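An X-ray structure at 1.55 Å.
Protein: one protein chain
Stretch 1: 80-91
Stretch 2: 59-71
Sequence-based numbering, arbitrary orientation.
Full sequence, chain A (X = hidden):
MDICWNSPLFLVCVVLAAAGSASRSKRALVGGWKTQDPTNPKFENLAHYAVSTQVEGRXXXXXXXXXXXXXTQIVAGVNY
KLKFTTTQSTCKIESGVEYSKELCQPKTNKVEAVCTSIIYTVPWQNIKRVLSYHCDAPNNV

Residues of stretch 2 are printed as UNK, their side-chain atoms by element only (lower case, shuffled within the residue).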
ATOM      1  N   TYR A  80     -10.584   3.495   2.857  1.00 13.87           N
ATOM      2  CA  TYR A  80     -10.214   2.402   1.936  1.00 14.66           C
ATOM      3  C   TYR A  80      -9.496   1.333   2.732  1.00 15.06           C
ATOM      4  O   TYR A  80      -8.512   1.620   3.441  1.00 18.63           O
ATOM      5  CB  TYR A  80      -9.299   2.914   0.820  1.00 15.14           C
ATOM      6  CG  TYR A  80      -9.927   3.935  -0.054  1.00 15.53           C
ATOM      7  CD1 TYR A  80      -9.879   5.275   0.322  1.00 17.83           C
ATOM      8  CD2 TYR A  80     -10.624   3.638  -1.205  1.00 17.05           C
ATOM      9  CE1 TYR A  80     -10.485   6.251  -0.435  1.00 18.61           C
ATOM     10  CE2 TYR A  80     -11.253   4.603  -1.964  1.00 18.82           C
ATOM     11  CZ  TYR A  80     -11.150   5.929  -1.601  1.00 20.28           C
ATOM     12  OH  TYR A  80     -11.836   6.851  -2.347  1.00 24.36           O
ATOM     13  N   LYS A  81      -9.965   0.099   2.669  1.00 13.02           N
ATOM     14  CA  LYS A  81      -9.289  -1.051   3.285  1.00 13.87           C
ATOM     15  C   LYS A  81      -8.694  -1.866   2.135  1.00 12.56           C
ATOM     16  O   LYS A  81      -9.465  -2.388   1.300  1.00 14.25           O
ATOM     17  CB  LYS A  81     -10.242  -1.890   4.143  1.00 14.47           C
ATOM     18  CG  LYS A  81      -9.568  -3.080   4.775  1.00 17.03           C
ATOM     19  CD  LYS A  81     -10.541  -3.813   5.717  1.00 21.74           C
ATOM     20  CE  LYS A  81      -9.878  -5.051   6.276  1.00 28.67           C
ATOM     21  NZ  LYS A  81     -10.842  -5.873   7.057  1.00 33.38           N
ATOM     22  N   LEU A  82      -7.370  -1.880   2.067  1.00 11.97           N
ATOM     23  CA  LEU A  82      -6.619  -2.466   0.925  1.00 12.17           C
ATOM     24  C   LEU A  82      -5.884  -3.703   1.393  1.00 12.35           C
ATOM     25  O   LEU A  82      -5.170  -3.659   2.416  1.00 14.18           O
ATOM     26  CB  LEU A  82      -5.633  -1.430   0.410  1.00 12.00           C
ATOM     27  CG  LEU A  82      -6.218  -0.072   0.074  1.00 13.91           C
ATOM     28  CD1 LEU A  82      -5.075   0.864  -0.363  1.00 19.61           C
ATOM     29  CD2 LEU A  82      -7.234  -0.167  -1.011  1.00 16.21           C
ATOM     30  N   LYS A  83      -5.969  -4.764   0.586  1.00 11.75           N
ATOM     31  CA  LYS A  83      -5.163  -5.970   0.826  1.00 12.58           C
ATOM     32  C   LYS A  83      -4.281  -6.230  -0.379  1.00 11.36           C
ATOM     33  O   LYS A  83      -4.818  -6.222  -1.470  1.00 13.40           O
ATOM     34  CB  LYS A  83      -6.049  -7.187   1.073  1.00 14.07           C
ATOM     35  CG  LYS A  83      -5.254  -8.447   1.377  1.00 15.36           C
ATOM     36  CD  LYS A  83      -6.204  -9.657   1.465  1.00 17.93           C
ATOM     37  CE  LYS A  83      -5.432 -10.937   1.706  1.00 23.48           C
ATOM     38  NZ  LYS A  83      -6.367 -12.098   1.734  1.00 27.70           N
ATOM     39  N   PHE A  84      -2.983  -6.280  -0.176  1.00 12.59           N
ATOM     40  CA  PHE A  84      -2.052  -6.332  -1.308  1.00 12.19           C
ATOM     41  C   PHE A  84      -0.797  -7.067  -0.933  1.00 11.38           C
ATOM     42  O   PHE A  84      -0.398  -7.110   0.234  1.00 12.81           O
ATOM     43  CB  PHE A  84      -1.755  -4.895  -1.768  1.00 12.81           C
ATOM     44  CG  PHE A  84      -1.331  -3.953  -0.683  1.00 13.35           C
ATOM     45  CD1 PHE A  84       0.001  -3.780  -0.315  1.00 14.34           C
ATOM     46  CD2 PHE A  84      -2.305  -3.266  -0.021  1.00 14.42           C
ATOM     47  CE1 PHE A  84       0.373  -2.943   0.724  1.00 15.19           C
ATOM     48  CE2 PHE A  84      -1.955  -2.446   1.031  1.00 15.39           C
ATOM     49  CZ  PHE A  84      -0.617  -2.279   1.398  1.00 15.01           C
ATOM     50  N   THR A  85      -0.134  -7.654  -1.914  1.00 12.14           N
ATOM     51  CA  THR A  85       1.170  -8.286  -1.696  1.00 12.10           C
ATOM     52  C   THR A  85       2.302  -7.274  -1.892  1.00 13.06           C
ATOM     53  O   THR A  85       2.141  -6.355  -2.726  1.00 13.35           O
ATOM     54  CB  THR A  85       1.357  -9.510  -2.624  1.00 13.06           C
ATOM     55  OG1 THR A  85       1.152  -9.062  -3.961  1.00 13.87           O
ATOM     56  CG2 THR A  85       0.392 -10.592  -2.250  1.00 12.75           C
ATOM     57  N   THR A  86       3.383  -7.431  -1.173  1.00 13.12           N
ATOM     58  CA  THR A  86       4.562  -6.566  -1.248  1.00 13.08           C
ATOM     59  C   THR A  86       5.832  -7.411  -1.437  1.00 15.24           C
ATOM     60  O   THR A  86       5.846  -8.621  -1.109  1.00 15.79           O
ATOM     61  CB  THR A  86       4.720  -5.620  -0.042  1.00 13.61           C
ATOM     62  OG1 THR A  86       5.002  -6.367   1.142  1.00 15.80           O
ATOM     63  CG2 THR A  86       3.472  -4.783   0.128  1.00 15.08           C
ATOM     64  N   THR A  87       6.903  -6.744  -1.803  1.00 14.58           N
ATOM     65  CA  THR A  87       8.261  -7.314  -1.850  1.00 16.05           C
ATOM     66  C   THR A  87       9.231  -6.143  -1.702  1.00 16.74           C
ATOM     67  O   THR A  87       8.794  -5.000  -1.888  1.00 16.64           O
ATOM     68  CB  THR A  87       8.438  -8.076  -3.175  1.00 17.84           C
ATOM     69  OG1 THR A  87       9.539  -8.994  -3.027  1.00 17.48           O
ATOM     70  CG2 THR A  87       8.537  -7.176  -4.356  1.00 16.22           C
ATOM     71  N   GLN A  88      10.475  -6.456  -1.368  1.00 15.56           N
ATOM     72  CA  GLN A  88      11.504  -5.418  -1.185  1.00 17.41           C
ATOM     73  C   GLN A  88      11.684  -4.679  -2.505  1.00 17.23           C
ATOM     74  O   GLN A  88      11.820  -5.339  -3.586  1.00 17.30           O
ATOM     75  CB  GLN A  88      12.795  -6.068  -0.707  1.00 17.97           C
ATOM     76  CG  GLN A  88      13.875  -5.083  -0.303  1.00 23.00           C
ATOM     77  CD  GLN A  88      15.087  -5.829   0.220  1.00 25.76           C
ATOM     78  OE1 GLN A  88      15.067  -6.350   1.351  1.00 33.40           O
ATOM     79  NE2 GLN A  88      16.111  -5.897  -0.599  1.00 30.30           N
ATOM     80  N   SER A  89      11.715  -3.341  -2.473  1.00 17.16           N
ATOM     81  CA  SER A  89      12.032  -2.530  -3.667  1.00 16.59           C
ATOM     82  C   SER A  89      13.545  -2.286  -3.696  1.00 17.41           C
ATOM     83  O   SER A  89      14.247  -2.611  -2.749  1.00 17.75           O
ATOM     84  CB  SER A  89      11.328  -1.194  -3.736  1.00 18.96           C
ATOM     85  OG  SER A  89      12.006  -0.211  -2.935  1.00 15.81           O
ATOM     86  N   THR A  90      13.977  -1.677  -4.785  1.00 17.90           N
ATOM     87  CA  THR A  90      15.399  -1.267  -4.950  1.00 18.80           C
ATOM     88  C   THR A  90      15.683   0.104  -4.364  1.00 20.04           C
ATOM     89  O   THR A  90      16.842   0.539  -4.490  1.00 21.27           O
ATOM     90  CB  THR A  90      15.757  -1.283  -6.433  1.00 18.94           C
ATOM     91  OG1 THR A  90      14.907  -0.386  -7.130  1.00 20.89           O
ATOM     92  CG2 THR A  90      15.660  -2.698  -6.973  1.00 23.76           C
ATOM     93  N   CYS A  91      14.701   0.795  -3.812  1.00 18.36           N
ATOM     94  CA  CYS A  91      14.880   2.174  -3.278  1.00 17.70           C
ATOM     95  C   CYS A  91      15.361   2.111  -1.821  1.00 18.02           C
ATOM     96  O   CYS A  91      14.603   1.644  -0.927  1.00 17.53           O
ATOM     97  CB  CYS A  91      13.610   2.969  -3.280  1.00 19.28           C
ATOM     98  SG  CYS A  91      13.098   3.596  -4.900  1.00 22.50           S
ATOM     99  N   UNK A  59      15.806  -1.159   5.428  1.00 19.56           N
ATOM    100  CA  UNK A  59      16.789  -0.394   4.626  1.00 18.29           C
ATOM    101  C   UNK A  59      16.130   0.089   3.350  1.00 17.14           C
ATOM    102  O   UNK A  59      16.347   1.229   2.904  1.00 17.75           O
ATOM    103  o   UNK A  59      20.264  -2.563   3.365  1.00 26.28           O
ATOM    104  c   UNK A  59      18.890  -0.653   3.275  1.00 21.28           C
ATOM    105  c   UNK A  59      17.986  -1.289   4.305  1.00 20.29           C
ATOM    106  c   UNK A  59      20.176  -1.390   2.977  1.00 24.63           C
ATOM    107  o   UNK A  59      21.032  -0.761   2.347  1.00 25.40           O
ATOM    108  N   UNK A  60      15.307  -0.765   2.754  1.00 17.98           N
ATOM    109  CA  UNK A  60      14.627  -0.493   1.489  1.00 16.36           C
ATOM    110  C   UNK A  60      13.128  -0.285   1.678  1.00 16.04           C
ATOM    111  O   UNK A  60      12.516  -1.006   2.499  1.00 16.99           O
ATOM    112  o   UNK A  60      20.140  -2.563  -1.169  1.00 32.55           O
ATOM    113  c   UNK A  60      14.819  -1.631   0.465  1.00 17.47           C
ATOM    114  c   UNK A  60      16.742  -1.246  -1.022  1.00 20.31           C
ATOM    115  c   UNK A  60      18.355  -3.011   0.382  1.00 25.59           C
ATOM    116  c   UNK A  60      18.848  -2.360  -0.730  1.00 25.11           C
ATOM    117  c   UNK A  60      17.045  -2.776   0.773  1.00 22.12           C
ATOM    118  c   UNK A  60      16.240  -1.897   0.068  1.00 19.00           C
ATOM    119  c   UNK A  60      18.057  -1.477  -1.430  1.00 22.11           C
ATOM    120  N   UNK A  61      12.533   0.643   0.920  1.00 15.15           N
ATOM    121  CA  UNK A  61      11.072   0.634   0.759  1.00 14.71           C
ATOM    122  C   UNK A  61      10.599  -0.742   0.271  1.00 16.31           C
ATOM    123  O   UNK A  61      11.250  -1.342  -0.614  1.00 16.28           O
ATOM    124  c   UNK A  61      11.590   3.999  -0.062  1.00 14.65           C
ATOM    125  c   UNK A  61      10.546   1.732  -0.158  1.00 13.74           C
ATOM    126  c   UNK A  61       9.840   4.853   1.891  1.00 14.59           C
ATOM    127  c   UNK A  61      10.647   3.118   0.415  1.00 15.15           C
ATOM    128  c   UNK A  61       9.771   3.549   1.390  1.00 14.78           C
ATOM    129  o   UNK A  61      10.925   6.992   1.926  1.00 16.28           O
ATOM    130  c   UNK A  61      10.812   5.709   1.413  1.00 15.51           C
ATOM    131  c   UNK A  61      11.688   5.290   0.412  1.00 14.45           C
ATOM    132  N   UNK A  62       9.472  -1.212   0.813  1.00 15.16           N
ATOM    133  CA  UNK A  62       8.694  -2.215   0.046  1.00 15.03           C
ATOM    134  C   UNK A  62       8.060  -1.567  -1.167  1.00 14.88           C
ATOM    135  O   UNK A  62       7.843  -0.323  -1.238  1.00 17.12           O
ATOM    136  c   UNK A  62       8.323  -3.766   1.934  1.00 21.34           C
ATOM    137  o   UNK A  62       7.815  -3.717   3.116  1.00 27.20           O
ATOM    138  c   UNK A  62       7.655  -2.877   0.947  1.00 16.70           C
ATOM    139  o   UNK A  62       9.374  -4.409   1.589  1.00 19.80           O
ATOM    140  N   UNK A  63       7.568  -2.408  -2.099  1.00 13.99           N
ATOM    141  CA  UNK A  63       6.683  -1.963  -3.149  1.00 14.32           C
ATOM    142  C   UNK A  63       5.551  -2.975  -3.326  1.00 13.41           C
ATOM    143  O   UNK A  63       5.647  -4.065  -2.750  1.00 15.54           O
ATOM    144  c   UNK A  63       7.975  -2.912  -5.142  1.00 16.91           C
ATOM    145  o   UNK A  63       6.561  -0.988  -5.348  1.00 17.36           O
ATOM    146  c   UNK A  63       7.437  -1.667  -4.465  1.00 15.02           C
ATOM    147  N   UNK A  64       4.509  -2.536  -3.970  1.00 14.39           N
ATOM    148  CA  UNK A  64       3.281  -3.353  -4.221  1.00 14.23           C
ATOM    149  C   UNK A  64       3.511  -4.265  -5.418  1.00 14.60           C
ATOM    150  O   UNK A  64       3.894  -3.739  -6.528  1.00 17.37           O
ATOM    151  c   UNK A  64       2.057  -2.484  -4.450  1.00 15.59           C
ATOM    152  c   UNK A  64       1.825  -1.487  -3.328  1.00 15.72           C
ATOM    153  c   UNK A  64       0.828  -3.355  -4.601  1.00 16.13           C
ATOM    154  N   UNK A  65       3.232  -5.555  -5.235  1.00 14.69           N
ATOM    155  CA  UNK A  65       3.155  -6.484  -6.412  1.00 15.23           C
ATOM    156  C   UNK A  65       1.744  -6.568  -6.957  1.00 16.77           C
ATOM    157  O   UNK A  65       1.524  -6.307  -8.169  1.00 19.25           O
ATOM    158  c   UNK A  65       5.133  -8.007  -5.766  1.00 16.54           C
ATOM    159  c   UNK A  65       5.458  -9.379  -5.208  1.00 18.64           C
ATOM    160  c   UNK A  65       5.926  -7.752  -7.068  1.00 18.12           C
ATOM    161  c   UNK A  65       3.652  -7.858  -6.011  1.00 15.97           C
ATOM    162  N   UNK A  66       0.752  -6.832  -6.123  1.00 14.75           N
ATOM    163  CA  UNK A  66      -0.624  -6.990  -6.596  1.00 14.61           C
ATOM    164  C   UNK A  66      -1.599  -6.450  -5.539  1.00 13.96           C
ATOM    165  O   UNK A  66      -1.456  -6.826  -4.357  1.00 14.76           O
ATOM    166  o   UNK A  66      -1.606 -11.053  -7.467  1.00 26.68           O
ATOM    167  o   UNK A  66      -3.603 -10.524  -8.246  1.00 29.18           O
ATOM    168  c   UNK A  66      -2.257  -8.748  -7.411  1.00 21.66           C
ATOM    169  c   UNK A  66      -2.485 -10.214  -7.769  1.00 24.92           C
ATOM    170  c   UNK A  66      -0.905  -8.465  -6.849  1.00 16.70           C
ATOM    171  N   UNK A  67      -2.571  -5.679  -5.999  1.00 14.68           N
ATOM    172  CA  UNK A  67      -3.730  -5.317  -5.148  1.00 13.64           C
ATOM    173  C   UNK A  67      -4.714  -6.459  -5.247  1.00 14.34           C
ATOM    174  O   UNK A  67      -5.237  -6.762  -6.368  1.00 15.84           O
ATOM    175  c   UNK A  67      -5.153  -3.270  -3.318  1.00 15.11           C
ATOM    176  c   UNK A  67      -5.957  -2.143  -5.376  1.00 16.12           C
ATOM    177  c   UNK A  67      -4.288  -3.973  -5.588  1.00 15.27           C
ATOM    178  c   UNK A  67      -5.478  -3.458  -4.798  1.00 15.22           C
ATOM    179  N   UNK A  68      -5.003  -7.073  -4.132  1.00 13.83           N
ATOM    180  CA  UNK A  68      -5.889  -8.255  -4.079  1.00 14.09           C
ATOM    181  C   UNK A  68      -7.325  -7.879  -3.832  1.00 13.70           C
ATOM    182  O   UNK A  68      -8.222  -8.554  -4.366  1.00 15.55           O
ATOM    183  c   UNK A  68      -4.014  -9.761  -3.141  1.00 16.07           C
ATOM    184  c   UNK A  68      -3.634 -10.526  -1.906  1.00 17.60           C
ATOM    185  c   UNK A  68      -3.899 -10.674  -4.368  1.00 17.80           C
ATOM    186  c   UNK A  68      -5.420  -9.202  -2.995  1.00 13.82           C
ATOM    187  N   UNK A  69      -7.561  -6.940  -2.913  1.00 13.37           N
ATOM    188  CA  UNK A  69      -8.911  -6.618  -2.444  1.00 14.31           C
ATOM    189  C   UNK A  69      -8.960  -5.144  -2.051  1.00 12.67           C
ATOM    190  O   UNK A  69      -7.995  -4.642  -1.508  1.00 14.31           O
ATOM    191  o   UNK A  69     -12.434  -8.072   0.698  1.00 31.99           O
ATOM    192  c   UNK A  69      -9.353  -7.463  -1.264  1.00 14.51           C
ATOM    193  c   UNK A  69     -10.800  -7.305  -0.853  1.00 19.13           C
ATOM    194  c   UNK A  69     -11.246  -8.241   0.271  1.00 26.63           C
ATOM    195  o   UNK A  69     -10.399  -9.042   0.812  1.00 28.63           O
ATOM    196  N   UNK A  70     -10.096  -4.524  -2.360  1.00 12.69           N
ATOM    197  CA  UNK A  70     -10.398  -3.129  -1.946  1.00 13.66           C
ATOM    198  C   UNK A  70     -11.793  -3.091  -1.380  1.00 15.02           C
ATOM    199  O   UNK A  70     -12.724  -3.555  -2.070  1.00 15.74           O
ATOM    200  c   UNK A  70     -10.322  -2.158  -3.119  1.00 17.76           C
ATOM    201  c   UNK A  70     -10.689  -0.735  -2.676  1.00 14.98           C
ATOM    202  c   UNK A  70      -8.982  -2.174  -3.725  1.00 20.39           C
ATOM    203  N   UNK A  71     -11.944  -2.557  -0.182  1.00 14.07           N
ATOM    204  CA  UNK A  71     -13.282  -2.280   0.361  1.00 14.67           C
ATOM    205  C   UNK A  71     -13.312  -0.817   0.804  1.00 13.98           C
ATOM    206  O   UNK A  71     -12.252  -0.265   1.167  1.00 14.17           O
ATOM    207  c   UNK A  71     -13.573  -3.158   1.569  1.00 16.22           C
ATOM    208  c   UNK A  71     -13.702  -4.657   1.197  1.00 17.78           C
ATOM    209  c   UNK A  71     -13.550  -5.444   2.473  1.00 21.92           C
ATOM    210  o   UNK A  71     -12.465  -5.557   3.043  1.00 23.32           O
ATOM    211  n   UNK A  71     -14.655  -5.972   2.939  1.00 26.25           N
TER
HETATM  212  O   HOH W   1       5.191  -4.487   3.344  1.00 18.03           O
HETATM  213  O   HOH W   2       0.766 -11.250  -5.645  1.00 18.65           O
HETATM  214  O   HOH W   3     -10.077  -5.191   1.706  1.00 20.44           O

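Position 59 carries three side-chain carbons, the third bearing two oxygens; its side chain makes no contact with stretch 1, although its backbone O lies 4.2 Å from C91 O; this is E59. Position 60 has one carbon, then a six-carbon ring bearing one oxygen: Y60. Its CD2 lies 3.3 Å from S89 O and its CD1 3.5 Å from Q88 NE2.

Position 61 shows the same ring and oxygen, so it is Y61. CD2 of Y61 packs 3.9 Å from C91 CB. Its backbone N donates to C91 O (2.9 Å), while its O accepts from both S89 N (2.8 Å) and S89 OG (2.7 Å).

At position 62, two carbons, the second carrying two oxygens, identify D62. A water bridges D62 OD2 (2.7 Å from the water O) and T86 OG1 (2.9 Å from the same O). Position 63 has one carbon carrying an oxygen and a carbon: T63. It forms a reciprocal pair, T63 N to T87 O at 2.9 Å and T87 N to T63 O at 3.1 Å.

Three carbons forking at the first make position 64 V64, whose CG1 sits 4.1 Å from F84 CB. Position 65 has four carbons forked at the second; chi1 near -71° and chi2 near 173° fit an ordinary leucine, L65. Its N donates to T85 O (2.9 Å), and its CG is 3.8 Å from T87 CG2.

Position 66, three carbons ending in two oxygens, is E66. T85 N donates to E66 O (2.9 Å), and a water joins E66 OE1 (3.0 Å from its O) to T85 OG1 (2.8 Å).

Positions 67 and 68 each have four carbons forked at the second: L67 and L68. L67 CD1 lies 4.1 Å from F84 CB, and L68 CD1 4.0 Å from T85 CG2. Position 69, again three carbons with two terminal oxygens, is E69; K83 N donates to E69 O at 2.9 Å.

Position 70, forked at its first carbon, is V70, with CG2 3.8 Å from L82 CD2. Position 71 has three carbons, the third bearing one oxygen and one nitrogen: Q71. A water donates to Q71 OE1 (2.8 Å) and K81 O (2.9 Å).

The contact is an antiparallel ladder whose backbone bonds set the register. Between K83 and F84 that register slips by one: K83 O accepts from L68 N (2.8 Å) and E69 N (3.2 Å), a beta bulge. L82, F84, V64, L67 and V70 gather on one face, whereas K81, K83, E69 and Q71 occupy the other.

Stretch 2 59-71: EYYDTVLELLEVQ
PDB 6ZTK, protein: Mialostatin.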